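Local coordinates for tyrosine--tRNA ligase (Pyrococcus horikoshii, PDB 2CYC), which catalyses the attachment of tyrosine to tRNA(Tyr), probably activating the amino acid with ATP before transferring it to the tRNA acceptor end, at residues F40-Y45 against Q91-K96; T50-G55 against N349-I354; S122-K127 against F177-T182; K104-M109 against K114-V119. One frame throughout, in Å; residues are numbered along the deposited sequence.

Interactions 1, 3 and 4 lie in the Rossmann-type catalytic core; interaction 2 ties that core to helices 336-350 and 352-360. Interactions 1 and 4 share helix 87-108: the first packs it against the loop after strand 36-40, the second against the strand that follows it, with centres about 15 Å apart. The centres of interactions 2 and 4 are about 11 Å apart, and M109 CG comes 3.5 Å from L52 O. Interaction 2 also touches interaction 1 through F40 CD2 and T50 CG2, 3.6 Å apart. Interaction 3, at the surface, still brings the Q179 side chain to about 6 Å from the tyrosine. E41, in interaction 1, belongs to the tyrosine pocket itself, whereas interaction 2 lies away from it.

Interaction 1 of 4, residues F40-Y45 against Q91-K96; sequences FEISGY and QEVALK. With TYR (tyrosine), chain C.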
loop_
_atom_site.group_PDB
_atom_site.type_symbol
_atom_site.label_atom_id
_atom_site.label_comp_id
_atom_site.label_asym_id
_atom_site.label_seq_id
_atom_site.Cartn_x
_atom_site.Cartn_y
_atom_site.Cartn_z
ATOM N N PHE A 40 -8.703 14.469 9.838
ATOM C CA PHE A 40 -9.342 13.861 10.989
ATOM C C PHE A 40 -10.010 12.568 10.591
ATOM O O PHE A 40 -10.606 12.459 9.516
ATOM C CB PHE A 40 -10.446 14.751 11.564
ATOM C CG PHE A 40 -10.006 16.124 11.931
ATOM C CD1 PHE A 40 -10.047 17.156 10.994
ATOM C CD2 PHE A 40 -9.579 16.403 13.224
ATOM C CE1 PHE A 40 -9.675 18.443 11.346
ATOM C CE2 PHE A 40 -9.204 17.692 13.583
ATOM C CZ PHE A 40 -9.255 18.711 12.641
ATOM N N GLU A 41 -9.918 11.587 11.467
ATOM C CA GLU A 41 -10.617 10.345 11.226
ATOM C C GLU A 41 -12.069 10.682 11.582
ATOM O O GLU A 41 -12.326 11.634 12.322
ATOM C CB GLU A 41 -10.092 9.251 12.145
ATOM C CG GLU A 41 -8.809 8.583 11.640
ATOM C CD GLU A 41 -8.569 7.230 12.298
ATOM O OE1 GLU A 41 -9.473 6.757 13.019
ATOM O OE2 GLU A 41 -7.488 6.639 12.094
ATOM N N ILE A 42 -13.008 9.911 11.054
ATOM C CA ILE A 42 -14.427 10.125 11.324
ATOM C C ILE A 42 -14.878 8.934 12.183
ATOM O O ILE A 42 -14.909 7.795 11.710
ATOM C CB ILE A 42 -15.215 10.157 9.991
ATOM C CG1 ILE A 42 -14.534 11.130 9.005
ATOM C CG2 ILE A 42 -16.660 10.561 10.241
ATOM C CD1 ILE A 42 -14.472 12.611 9.477
ATOM N N SER A 43 -15.219 9.177 13.444
ATOM C CA SER A 43 -15.612 8.059 14.304
ATOM C C SER A 43 -16.203 8.394 15.661
ATOM O O SER A 43 -16.083 7.589 16.586
ATOM C CB SER A 43 -14.408 7.165 14.556
ATOM O OG SER A 43 -13.414 7.879 15.278
ATOM N N GLY A 44 -16.824 9.558 15.803
ATOM C CA GLY A 44 -17.405 9.904 17.087
ATOM C C GLY A 44 -17.646 11.389 17.266
ATOM O O GLY A 44 -17.410 12.186 16.350
ATOM N N TYR A 45 -18.121 11.758 18.452
ATOM C CA TYR A 45 -18.398 13.150 18.770
ATOM C C TYR A 45 -17.105 13.937 18.870
ATOM O O TYR A 45 -16.072 13.412 19.280
ATOM C CB TYR A 45 -19.184 13.253 20.082
ATOM C CG TYR A 45 -20.564 12.633 19.996
ATOM C CD1 TYR A 45 -20.853 11.430 20.641
ATOM C CD2 TYR A 45 -21.574 13.243 19.254
ATOM C CE1 TYR A 45 -22.117 10.847 20.546
ATOM C CE2 TYR A 45 -22.846 12.672 19.151
ATOM C CZ TYR A 45 -23.108 11.474 19.799
ATOM O OH TYR A 45 -24.357 10.901 19.699
ATOM N N GLN A 91 -18.821 8.242 5.582
ATOM C CA GLN A 91 -19.007 9.369 4.676
ATOM C C GLN A 91 -20.212 10.251 5.007
ATOM O O GLN A 91 -20.150 11.476 4.886
ATOM C CB GLN A 91 -19.068 8.853 3.232
ATOM C CG GLN A 91 -17.678 8.425 2.744
ATOM C CD GLN A 91 -17.677 7.722 1.396
ATOM O OE1 GLN A 91 -16.695 7.792 0.652
ATOM N NE2 GLN A 91 -18.758 7.029 1.087
ATOM N N GLU A 92 -21.299 9.635 5.450
ATOM C CA GLU A 92 -22.482 10.400 5.797
ATOM C C GLU A 92 -22.188 11.233 7.044
ATOM O O GLU A 92 -22.538 12.417 7.117
ATOM C CB GLU A 92 -23.664 9.460 6.056
ATOM C CG GLU A 92 -24.810 10.152 6.775
ATOM C CD GLU A 92 -26.088 9.344 6.769
ATOM O OE1 GLU A 92 -26.013 8.106 6.941
ATOM O OE2 GLU A 92 -27.168 9.955 6.607
ATOM N N VAL A 93 -21.542 10.598 8.021
ATOM C CA VAL A 93 -21.180 11.259 9.269
ATOM C C VAL A 93 -20.216 12.416 9.016
ATOM O O VAL A 93 -20.369 13.499 9.578
ATOM C CB VAL A 93 -20.513 10.269 10.256
ATOM C CG1 VAL A 93 -19.902 11.028 11.424
ATOM C CG2 VAL A 93 -21.553 9.261 10.770
ATOM N N ALA A 94 -19.222 12.178 8.170
ATOM C CA ALA A 94 -18.232 13.198 7.852
ATOM C C ALA A 94 -18.901 14.465 7.305
ATOM O O ALA A 94 -18.636 15.574 7.768
ATOM C CB ALA A 94 -17.226 12.642 6.830
ATOM N N LEU A 95 -19.781 14.284 6.326
ATOM C CA LEU A 95 -20.483 15.391 5.693
ATOM C C LEU A 95 -21.657 15.982 6.471
ATOM O O LEU A 95 -21.898 17.184 6.411
ATOM C CB LEU A 95 -20.973 14.954 4.307
ATOM C CG LEU A 95 -20.077 15.299 3.111
ATOM C CD1 LEU A 95 -18.618 15.024 3.439
ATOM C CD2 LEU A 95 -20.529 14.501 1.902
ATOM N N LYS A 96 -22.386 15.154 7.206
ATOM C CA LYS A 96 -23.550 15.657 7.919
ATOM C C LYS A 96 -23.336 16.082 9.354
ATOM O O LYS A 96 -24.118 16.869 9.888
ATOM C CB LYS A 96 -24.682 14.633 7.841
ATOM C CG LYS A 96 -25.259 14.492 6.444
ATOM C CD LYS A 96 -26.363 13.446 6.414
ATOM C CE LYS A 96 -27.036 13.383 5.047
ATOM N NZ LYS A 96 -28.095 12.332 4.991
HETATM N N TYR C . -4.166 10.035 11.457
HETATM C CA TYR C . -5.064 11.175 11.814
HETATM C C TYR C . -5.770 10.902 13.141
HETATM O O TYR C . -5.663 9.763 13.645
HETATM C CB TYR C . -6.103 11.396 10.704
HETATM C CG TYR C . -5.496 11.822 9.381
HETATM C CD1 TYR C . -4.770 13.008 9.273
HETATM C CD2 TYR C . -5.648 11.039 8.234
HETATM C CE1 TYR C . -4.202 13.403 8.049
HETATM C CE2 TYR C . -5.098 11.425 7.013
HETATM C CZ TYR C . -4.373 12.602 6.925
HETATM O OH TYR C . -3.819 12.971 5.711
HETATM O OXT TYR C . -6.425 11.828 13.657
#
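I42 drops its side chain onto V93 and A94 of helix 87-108, just where the chain leaves strand 36-40 of the Rossmann-type catalytic fold and heads for helix 48-63. The inner side of this contact is tight. I42 CG2 sits 3.5 Å from V93 CG1, closer than usual for two methyls, as the two side chains slide past each other in opposite directions. With chi1 at -50°, I42 CG1 stands beside its own backbone N and CG2 beside the carbonyl carbon. CG2 thus lies against V93 CG1 and also over A94 N, while CG1 and CD1 each come 3.8 Å from A94 CB. L72, I90 and F98 close in round the same isoleucine, and S77 OG is hydrogen-bonded to its backbone N. Cut back to alanine, I42 would probably leave a gap over V93 and A94 and let the loop shift beside the tyrosine pocket.

On the more open side of the helix, where L367 touches both residues, K96 NZ forms a salt bridge with E92 OE2, meeting it at 3.0 Å on the anti side, tilted 24° out of the carboxylate plane. S43, just past the buried isoleucine, is exposed and points away from the helix. E41, just before the isoleucine, belongs to the tyrosine pocket; its OE2 is hydrogen-bonded to Y168 OH and N80 ND2. These bonds probably steady the carboxylate, while E41 CG lies 3.9 Å from the ligand's O and E41 N the same distance from its CB.

Interaction 2 of 4, residues T50-G55 against N349-I354; sequences TGLMAG and NLLEPI
L52, on helix 48-63, and L351, at the joint between helices 336-350 and 352-360, mark the nearest approach of the two backbones, with CA atoms 9.8 Å apart. That spacing leaves the whole contact to leucine side chains. It joins a helix of the Rossmann-type catalytic core to the helical region that comes after the KMSKS motif in the chain, so residues nearly 300 positions apart meet, burying 102 Å² in all, both sides summed.

L52 points toward the second segment and divides its two methyls between successive leucines. Its CD1 meets L350 CD2 at 4.0 Å, the two side chains reaching for each other tip to tip. Toward L351 the approach is slanted, the chains crossing obliquely with CD2 against CD2. L350 gets there because its CG lies anti to the backbone N (chi1 174°), whereas in L351 CG is anti to the carbonyl carbon; L351 starts off to the side, and only its far end swings in. I296 of helix 288-297 touches both L52 and L350, adding a third apolar element, and M109 packs on L52 as well.

No hydrogen bond spans the two segments. Within the joint there are two weak backbone bonds, E352 N to N349 O and I354 N to L351 O. At the tip of the second methyl pair, L52 CD2 stops 4.2 Å from L351 CD2.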
loop_
_atom_site.group_PDB
_atom_site.type_symbol
_atom_site.label_atom_id
_atom_site.label_comp_id
_atom_site.label_asym_id
_atom_site.label_seq_id
_atom_site.Cartn_x
_atom_site.Cartn_y
_atom_site.Cartn_z
ATOM N N THR A 50 -10.169 18.147 19.735
ATOM C CA THR A 50 -10.346 18.108 18.285
ATOM C C THR A 50 -10.882 19.423 17.721
ATOM O O THR A 50 -10.313 19.996 16.789
ATOM C CB THR A 50 -11.306 16.973 17.906
ATOM O OG1 THR A 50 -10.874 15.771 18.547
ATOM C CG2 THR A 50 -11.322 16.743 16.407
ATOM N N GLY A 51 -11.978 19.905 18.293
ATOM C CA GLY A 51 -12.562 21.133 17.800
ATOM C C GLY A 51 -11.858 22.417 18.192
ATOM O O GLY A 51 -11.462 23.199 17.318
ATOM N N LEU A 52 -11.684 22.636 19.497
ATOM C CA LEU A 52 -11.071 23.869 19.989
ATOM C C LEU A 52 -9.599 24.091 19.665
ATOM O O LEU A 52 -9.227 25.168 19.212
ATOM C CB LEU A 52 -11.291 24.002 21.504
ATOM C CG LEU A 52 -12.752 23.842 21.938
ATOM C CD1 LEU A 52 -12.914 24.419 23.335
ATOM C CD2 LEU A 52 -13.689 24.556 20.953
ATOM N N MET A 53 -8.759 23.091 19.888
ATOM C CA MET A 53 -7.341 23.265 19.610
ATOM C C MET A 53 -7.082 23.396 18.110
ATOM O O MET A 53 -6.344 24.279 17.679
ATOM C CB MET A 53 -6.548 22.106 20.215
ATOM C CG MET A 53 -6.749 21.978 21.730
ATOM S SD MET A 53 -6.102 23.405 22.678
ATOM C CE MET A 53 -7.563 24.416 22.842
ATOM N N ALA A 54 -7.686 22.529 17.307
ATOM C CA ALA A 54 -7.508 22.622 15.857
ATOM C C ALA A 54 -8.137 23.933 15.369
ATOM O O ALA A 54 -7.581 24.632 14.532
ATOM C CB ALA A 54 -8.175 21.438 15.162
ATOM N N GLY A 55 -9.306 24.254 15.914
ATOM C CA GLY A 55 -10.005 25.465 15.534
ATOM C C GLY A 55 -9.193 26.698 15.839
ATOM O O GLY A 55 -9.128 27.619 15.022
ATOM N N ASN A 349 -20.366 28.989 28.415
ATOM C CA ASN A 349 -20.563 30.210 27.651
ATOM C C ASN A 349 -19.815 30.196 26.339
ATOM O O ASN A 349 -20.336 30.643 25.314
ATOM C CB ASN A 349 -20.164 31.431 28.483
ATOM C CG ASN A 349 -21.114 31.665 29.641
ATOM O OD1 ASN A 349 -22.336 31.610 29.470
ATOM N ND2 ASN A 349 -20.567 31.927 30.824
ATOM N N LEU A 350 -18.597 29.679 26.361
ATOM C CA LEU A 350 -17.805 29.616 25.138
ATOM C C LEU A 350 -18.515 28.808 24.058
ATOM O O LEU A 350 -18.561 29.206 22.895
ATOM C CB LEU A 350 -16.447 28.957 25.409
ATOM C CG LEU A 350 -15.571 28.709 24.175
ATOM C CD1 LEU A 350 -15.193 30.050 23.556
ATOM C CD2 LEU A 350 -14.312 27.927 24.562
ATOM N N LEU A 351 -19.074 27.674 24.460
ATOM C CA LEU A 351 -19.716 26.752 23.531
ATOM C C LEU A 351 -21.185 26.996 23.189
ATOM O O LEU A 351 -21.764 26.259 22.378
ATOM C CB LEU A 351 -19.555 25.318 24.062
ATOM C CG LEU A 351 -18.114 24.853 24.351
ATOM C CD1 LEU A 351 -18.144 23.539 25.134
ATOM C CD2 LEU A 351 -17.327 24.687 23.039
ATOM N N GLU A 352 -21.788 28.020 23.784
ATOM C CA GLU A 352 -23.202 28.285 23.529
ATOM C C GLU A 352 -23.594 28.349 22.055
ATOM O O GLU A 352 -24.571 27.725 21.649
ATOM C CB GLU A 352 -23.670 29.573 24.219
ATOM C CG GLU A 352 -25.144 29.853 23.917
ATOM C CD GLU A 352 -25.728 30.994 24.714
ATOM O OE1 GLU A 352 -26.889 31.359 24.433
ATOM O OE2 GLU A 352 -25.045 31.522 25.616
ATOM N N PRO A 353 -22.843 29.104 21.234
ATOM C CA PRO A 353 -23.201 29.183 19.810
ATOM C C PRO A 353 -23.316 27.809 19.170
ATOM O O PRO A 353 -24.151 27.578 18.288
ATOM C CB PRO A 353 -22.057 29.997 19.203
ATOM C CG PRO A 353 -21.599 30.861 20.352
ATOM C CD PRO A 353 -21.632 29.894 21.517
ATOM N N ILE A 354 -22.471 26.891 19.618
ATOM C CA ILE A 354 -22.474 25.547 19.071
ATOM C C ILE A 354 -23.735 24.801 19.500
ATOM O O ILE A 354 -24.404 24.169 18.673
ATOM C CB ILE A 354 -21.210 24.787 19.518
ATOM C CG1 ILE A 354 -19.969 25.548 19.021
ATOM C CG2 ILE A 354 -21.237 23.359 18.989
ATOM C CD1 ILE A 354 -18.631 24.873 19.323
#

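Interaction 3 of 4, residues S122-K127 against F177-T182; sequences SEILEK and FYQGVT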
loop_
_atom_site.group_PDB
_atom_site.type_symbol
_atom_site.label_atom_id
_atom_site.label_comp_id
_atom_site.label_asym_id
_atom_site.label_seq_id
_atom_site.Cartn_x
_atom_site.Cartn_y
_atom_site.Cartn_z
ATOM N N SER A 122 -11.769 10.890 -0.048
ATOM C CA SER A 122 -12.054 10.143 -1.268
ATOM C C SER A 122 -12.017 11.004 -2.536
ATOM O O SER A 122 -11.849 10.476 -3.637
ATOM C CB SER A 122 -13.401 9.411 -1.138
ATOM O OG SER A 122 -14.426 10.284 -0.708
ATOM N N GLU A 123 -12.155 12.323 -2.386
ATOM C CA GLU A 123 -12.095 13.221 -3.533
ATOM C C GLU A 123 -10.731 13.055 -4.206
ATOM O O GLU A 123 -10.627 13.123 -5.433
ATOM C CB GLU A 123 -12.270 14.690 -3.105
ATOM C CG GLU A 123 -13.601 15.031 -2.418
ATOM C CD GLU A 123 -13.681 16.498 -1.963
ATOM O OE1 GLU A 123 -14.516 16.818 -1.080
ATOM O OE2 GLU A 123 -12.911 17.330 -2.495
ATOM N N ILE A 124 -9.676 12.851 -3.414
ATOM C CA ILE A 124 -8.363 12.658 -4.022
ATOM C C ILE A 124 -7.994 11.179 -4.107
ATOM O O ILE A 124 -7.291 10.777 -5.029
ATOM C CB ILE A 124 -7.223 13.424 -3.270
ATOM C CG1 ILE A 124 -6.996 12.835 -1.875
ATOM C CG2 ILE A 124 -7.570 14.912 -3.169
ATOM C CD1 ILE A 124 -5.802 13.466 -1.127
ATOM N N LEU A 125 -8.467 10.360 -3.169
ATOM C CA LEU A 125 -8.123 8.929 -3.192
ATOM C C LEU A 125 -8.708 8.193 -4.404
ATOM O O LEU A 125 -8.211 7.139 -4.806
ATOM C CB LEU A 125 -8.570 8.245 -1.891
ATOM C CG LEU A 125 -8.171 8.958 -0.593
ATOM C CD1 LEU A 125 -8.723 8.195 0.622
ATOM C CD2 LEU A 125 -6.656 9.069 -0.516
ATOM N N GLU A 126 -9.757 8.759 -4.989
ATOM C CA GLU A 126 -10.386 8.176 -6.171
ATOM C C GLU A 126 -9.564 8.480 -7.422
ATOM O O GLU A 126 -9.988 8.212 -8.541
ATOM C CB GLU A 126 -11.824 8.708 -6.323
ATOM C CG GLU A 126 -12.822 7.942 -5.457
ATOM C CD GLU A 126 -14.142 8.668 -5.247
ATOM O OE1 GLU A 126 -14.483 9.556 -6.063
ATOM O OE2 GLU A 126 -14.839 8.334 -4.261
ATOM N N LYS A 127 -8.371 9.029 -7.229
ATOM C CA LYS A 127 -7.501 9.344 -8.355
ATOM C C LYS A 127 -6.255 8.463 -8.357
ATOM O O LYS A 127 -5.512 8.428 -7.380
ATOM C CB LYS A 127 -7.110 10.820 -8.302
ATOM C CG LYS A 127 -8.289 11.744 -8.522
ATOM C CD LYS A 127 -7.874 13.197 -8.474
ATOM C CE LYS A 127 -8.904 14.065 -9.175
ATOM N NZ LYS A 127 -10.291 13.792 -8.693
ATOM N N PHE A 177 1.550 15.764 0.130
ATOM C CA PHE A 177 2.132 16.165 -1.140
ATOM C C PHE A 177 1.145 16.309 -2.278
ATOM O O PHE A 177 1.280 17.211 -3.097
ATOM C CB PHE A 177 3.268 15.208 -1.491
ATOM C CG PHE A 177 4.410 15.301 -0.528
ATOM C CD1 PHE A 177 5.287 16.390 -0.579
ATOM C CD2 PHE A 177 4.546 14.378 0.501
ATOM C CE1 PHE A 177 6.278 16.560 0.393
ATOM C CE2 PHE A 177 5.535 14.538 1.483
ATOM C CZ PHE A 177 6.401 15.634 1.427
ATOM N N TYR A 178 0.129 15.452 -2.310
ATOM C CA TYR A 178 -0.857 15.529 -3.374
ATOM C C TYR A 178 -1.644 16.840 -3.349
ATOM O O TYR A 178 -1.999 17.371 -4.398
ATOM C CB TYR A 178 -1.837 14.365 -3.286
ATOM C CG TYR A 178 -2.664 14.227 -4.537
ATOM C CD1 TYR A 178 -2.131 13.630 -5.680
ATOM C CD2 TYR A 178 -3.971 14.708 -4.587
ATOM C CE1 TYR A 178 -2.882 13.508 -6.840
ATOM C CE2 TYR A 178 -4.730 14.595 -5.737
ATOM C CZ TYR A 178 -4.179 13.989 -6.858
ATOM O OH TYR A 178 -4.937 13.835 -7.985
ATOM N N GLN A 179 -1.925 17.359 -2.156
ATOM C CA GLN A 179 -2.669 18.612 -2.027
ATOM C C GLN A 179 -1.741 19.839 -1.988
ATOM O O GLN A 179 -2.210 20.962 -1.810
ATOM C CB GLN A 179 -3.528 18.587 -0.753
ATOM C CG GLN A 179 -4.450 17.368 -0.635
ATOM C CD GLN A 179 -5.237 17.350 0.665
ATOM O OE1 GLN A 179 -6.319 17.946 0.773
ATOM N NE2 GLN A 179 -4.690 16.673 1.668
ATOM N N GLY A 180 -0.438 19.616 -2.152
ATOM C CA GLY A 180 0.530 20.705 -2.121
ATOM C C GLY A 180 0.625 21.377 -0.759
ATOM O O GLY A 180 0.884 22.576 -0.665
ATOM N N VAL A 181 0.433 20.606 0.308
ATOM C CA VAL A 181 0.473 21.159 1.660
ATOM C C VAL A 181 1.866 21.606 2.133
ATOM O O VAL A 181 2.808 20.814 2.152
ATOM C CB VAL A 181 -0.120 20.137 2.670
ATOM C CG1 VAL A 181 -0.006 20.661 4.086
ATOM C CG2 VAL A 181 -1.584 19.869 2.328
ATOM N N THR A 182 1.996 22.885 2.501
ATOM C CA THR A 182 3.273 23.419 2.988
ATOM C C THR A 182 3.194 23.671 4.496
ATOM O O THR A 182 4.213 23.868 5.156
ATOM C CB THR A 182 3.670 24.744 2.261
ATOM O OG1 THR A 182 2.566 25.657 2.282
ATOM C CG2 THR A 182 4.082 24.468 0.815
#
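I124 and K127 are the residues of 122-127 that reach Y178. I124 comes first and turns its CB toward one side of the tyrosine ring, 3.7 Å from Y178 CE2, with CG2 close behind. Its CG1 takes the crowded position between backbone N and carbonyl carbon (chi1 67°), which sends CD1 on to Q179 CG at 4.2 Å. Here the partner is the end of helix 164-178, closed by a Schellman motif in which G180, at positive phi, hydrogen-bonds F177 O through its N. This helix carries the tyrosine-binding residues Y168, Q172 and D175, and Q179 NE2 bonds back to D175 O. Past L125 and E126, K127 crosses Y178 at about a right angle. Its CD lies closest to Y178 OH, at a spacing of 3.0 Å that is short enough to be doubtful in detail, with CB next at 3.7 Å from the same oxygen; its NZ bends back to a weak bond with E123 O. The hydroxyl itself is hydrogen-bonded to D129 OD1, and Y130 meets the ring edge-to-face. Without the phenol, as with a leucine here in place of Y178, D129 is likely to lose this hydroxyl partner and a gap to open beside I124.

Interaction 4 of 4, residues K104-M109 against K114-V119; sequences KSIEVM and KKVEFV
I106 pushes its CD1 methyl against V116 and the far end of the F118 ring. The isoleucine and the valine reach toward each other tip to tip, CD1 meeting V116 CG2 at 4.0 Å. In I106, CG1 is anti to the carbonyl carbon (chi1 -69°) and the chain runs on extended, which carries CD1 from the helix surface across to 114-119. On V116 it is the CG2 branch, beside the backbone N, that faces the helix. F118 comes in from two residues further along: its CZ lies 4.3 Å from the same I106 CD1, the methyl approaching the ring obliquely. One methyl thus bridges V116 and F118, two residues apart along 114-119.

Strand 117-120 runs parallel to strand 69-72 in the central sheet, and helix 87-108 lies between them in the chain, so this contact packs the helix of a beta-alpha-beta crossover of the Rossmann-type fold onto its own second strand. V70 of the neighbouring strand touches both V116 and F118, and I58 of helix 48-63 packs on I106. K99, from an earlier turn of helix 87-108, makes a cation-pi contact with the F118 ring.

Toward the turn the partners become charged. E107 OE1 and K114 NZ stay 5.7 Å apart, too far for a salt bridge, and K114 NZ instead pairs with D112 OD1.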
loop_
_atom_site.group_PDB
_atom_site.type_symbol
_atom_site.label_atom_id
_atom_site.label_comp_id
_atom_site.label_asym_id
_atom_site.label_seq_id
_atom_site.Cartn_x
_atom_site.Cartn_y
_atom_site.Cartn_z
ATOM N N LYS A 104 -18.343 25.092 13.311
ATOM C CA LYS A 104 -18.739 25.840 14.498
ATOM C C LYS A 104 -17.612 25.944 15.526
ATOM O O LYS A 104 -17.533 26.924 16.264
ATOM C CB LYS A 104 -19.981 25.212 15.131
ATOM C CG LYS A 104 -21.180 25.137 14.180
ATOM C CD LYS A 104 -21.566 26.497 13.593
ATOM C CE LYS A 104 -22.550 26.322 12.433
ATOM N NZ LYS A 104 -22.955 27.608 11.778
ATOM N N SER A 105 -16.738 24.943 15.577
ATOM C CA SER A 105 -15.622 24.984 16.516
ATOM C C SER A 105 -14.648 26.069 16.075
ATOM O O SER A 105 -14.152 26.838 16.889
ATOM C CB SER A 105 -14.905 23.638 16.566
ATOM O OG SER A 105 -15.721 22.656 17.177
ATOM N N ILE A 106 -14.381 26.122 14.773
ATOM C CA ILE A 106 -13.479 27.123 14.214
ATOM C C ILE A 106 -14.050 28.512 14.512
ATOM O O ILE A 106 -13.335 29.433 14.897
ATOM C CB ILE A 106 -13.346 26.934 12.684
ATOM C CG1 ILE A 106 -12.586 25.636 12.395
ATOM C CG2 ILE A 106 -12.645 28.133 12.059
ATOM C CD1 ILE A 106 -12.695 25.168 10.970
ATOM N N GLU A 107 -15.356 28.637 14.356
ATOM C CA GLU A 107 -16.028 29.895 14.593
ATOM C C GLU A 107 -15.906 30.396 16.034
ATOM O O GLU A 107 -15.562 31.555 16.244
ATOM C CB GLU A 107 -17.487 29.754 14.198
ATOM C CG GLU A 107 -18.314 30.991 14.375
ATOM C CD GLU A 107 -19.727 30.755 13.912
ATOM O OE1 GLU A 107 -19.942 30.675 12.683
ATOM O OE2 GLU A 107 -20.618 30.628 14.778
ATOM N N VAL A 108 -16.169 29.547 17.029
ATOM C CA VAL A 108 -16.048 30.015 18.413
ATOM C C VAL A 108 -14.612 30.321 18.804
ATOM O O VAL A 108 -14.377 31.067 19.753
ATOM C CB VAL A 108 -16.613 29.015 19.448
ATOM C CG1 VAL A 108 -18.083 28.742 19.162
ATOM C CG2 VAL A 108 -15.796 27.745 19.445
ATOM N N MET A 109 -13.649 29.745 18.093
ATOM C CA MET A 109 -12.247 30.023 18.402
ATOM C C MET A 109 -11.779 31.240 17.607
ATOM O O MET A 109 -10.586 31.526 17.532
ATOM C CB MET A 109 -11.362 28.808 18.094
ATOM C CG MET A 109 -11.689 27.596 18.959
ATOM S SD MET A 109 -11.859 28.038 20.727
ATOM C CE MET A 109 -10.124 28.247 21.188
ATOM N N LYS A 114 -16.172 30.037 6.734
ATOM C CA LYS A 114 -16.458 30.246 5.318
ATOM C C LYS A 114 -15.191 30.311 4.474
ATOM O O LYS A 114 -15.231 30.139 3.257
ATOM C CB LYS A 114 -17.269 31.534 5.134
ATOM C CG LYS A 114 -18.610 31.517 5.860
ATOM C CD LYS A 114 -19.279 32.893 5.861
ATOM C CE LYS A 114 -18.443 33.938 6.606
ATOM N NZ LYS A 114 -18.222 33.610 8.053
ATOM N N LYS A 115 -14.060 30.560 5.118
ATOM C CA LYS A 115 -12.818 30.645 4.377
ATOM C C LYS A 115 -11.963 29.405 4.580
ATOM O O LYS A 115 -10.787 29.389 4.238
ATOM C CB LYS A 115 -12.057 31.908 4.775
ATOM C CG LYS A 115 -12.789 33.200 4.401
ATOM C CD LYS A 115 -11.963 34.420 4.783
ATOM C CE LYS A 115 -12.708 35.716 4.494
ATOM N NZ LYS A 115 -13.097 35.818 3.063
ATOM N N VAL A 116 -12.566 28.365 5.139
ATOM C CA VAL A 116 -11.865 27.109 5.358
ATOM C C VAL A 116 -12.317 26.108 4.290
ATOM O O VAL A 116 -13.508 25.932 4.064
ATOM C CB VAL A 116 -12.179 26.523 6.764
ATOM C CG1 VAL A 116 -11.551 25.148 6.904
ATOM C CG2 VAL A 116 -11.654 27.453 7.860
ATOM N N GLU A 117 -11.362 25.483 3.614
ATOM C CA GLU A 117 -11.678 24.479 2.604
ATOM C C GLU A 117 -11.997 23.171 3.329
ATOM O O GLU A 117 -11.346 22.833 4.327
ATOM C CB GLU A 117 -10.475 24.263 1.666
ATOM C CG GLU A 117 -10.136 25.489 0.823
ATOM C CD GLU A 117 -8.771 25.404 0.161
ATOM O OE1 GLU A 117 -8.530 26.181 -0.789
ATOM O OE2 GLU A 117 -7.933 24.581 0.592
ATOM N N PHE A 118 -13.016 22.462 2.850
ATOM C CA PHE A 118 -13.392 21.177 3.414
ATOM C C PHE A 118 -13.284 20.149 2.285
ATOM O O PHE A 118 -13.942 20.270 1.254
ATOM C CB PHE A 118 -14.809 21.220 4.002
ATOM C CG PHE A 118 -14.875 21.877 5.352
ATOM C CD1 PHE A 118 -14.947 23.266 5.467
ATOM C CD2 PHE A 118 -14.804 21.109 6.515
ATOM C CE1 PHE A 118 -14.941 23.878 6.718
ATOM C CE2 PHE A 118 -14.799 21.708 7.774
ATOM C CZ PHE A 118 -14.866 23.093 7.879
ATOM N N VAL A 119 -12.437 19.148 2.489
ATOM C CA VAL A 119 -12.190 18.112 1.487
ATOM C C VAL A 119 -12.423 16.701 2.028
ATOM O O VAL A 119 -11.850 16.315 3.046
ATOM C CB VAL A 119 -10.721 18.214 0.975
ATOM C CG1 VAL A 119 -10.354 17.007 0.138
ATOM C CG2 VAL A 119 -10.542 19.493 0.153
#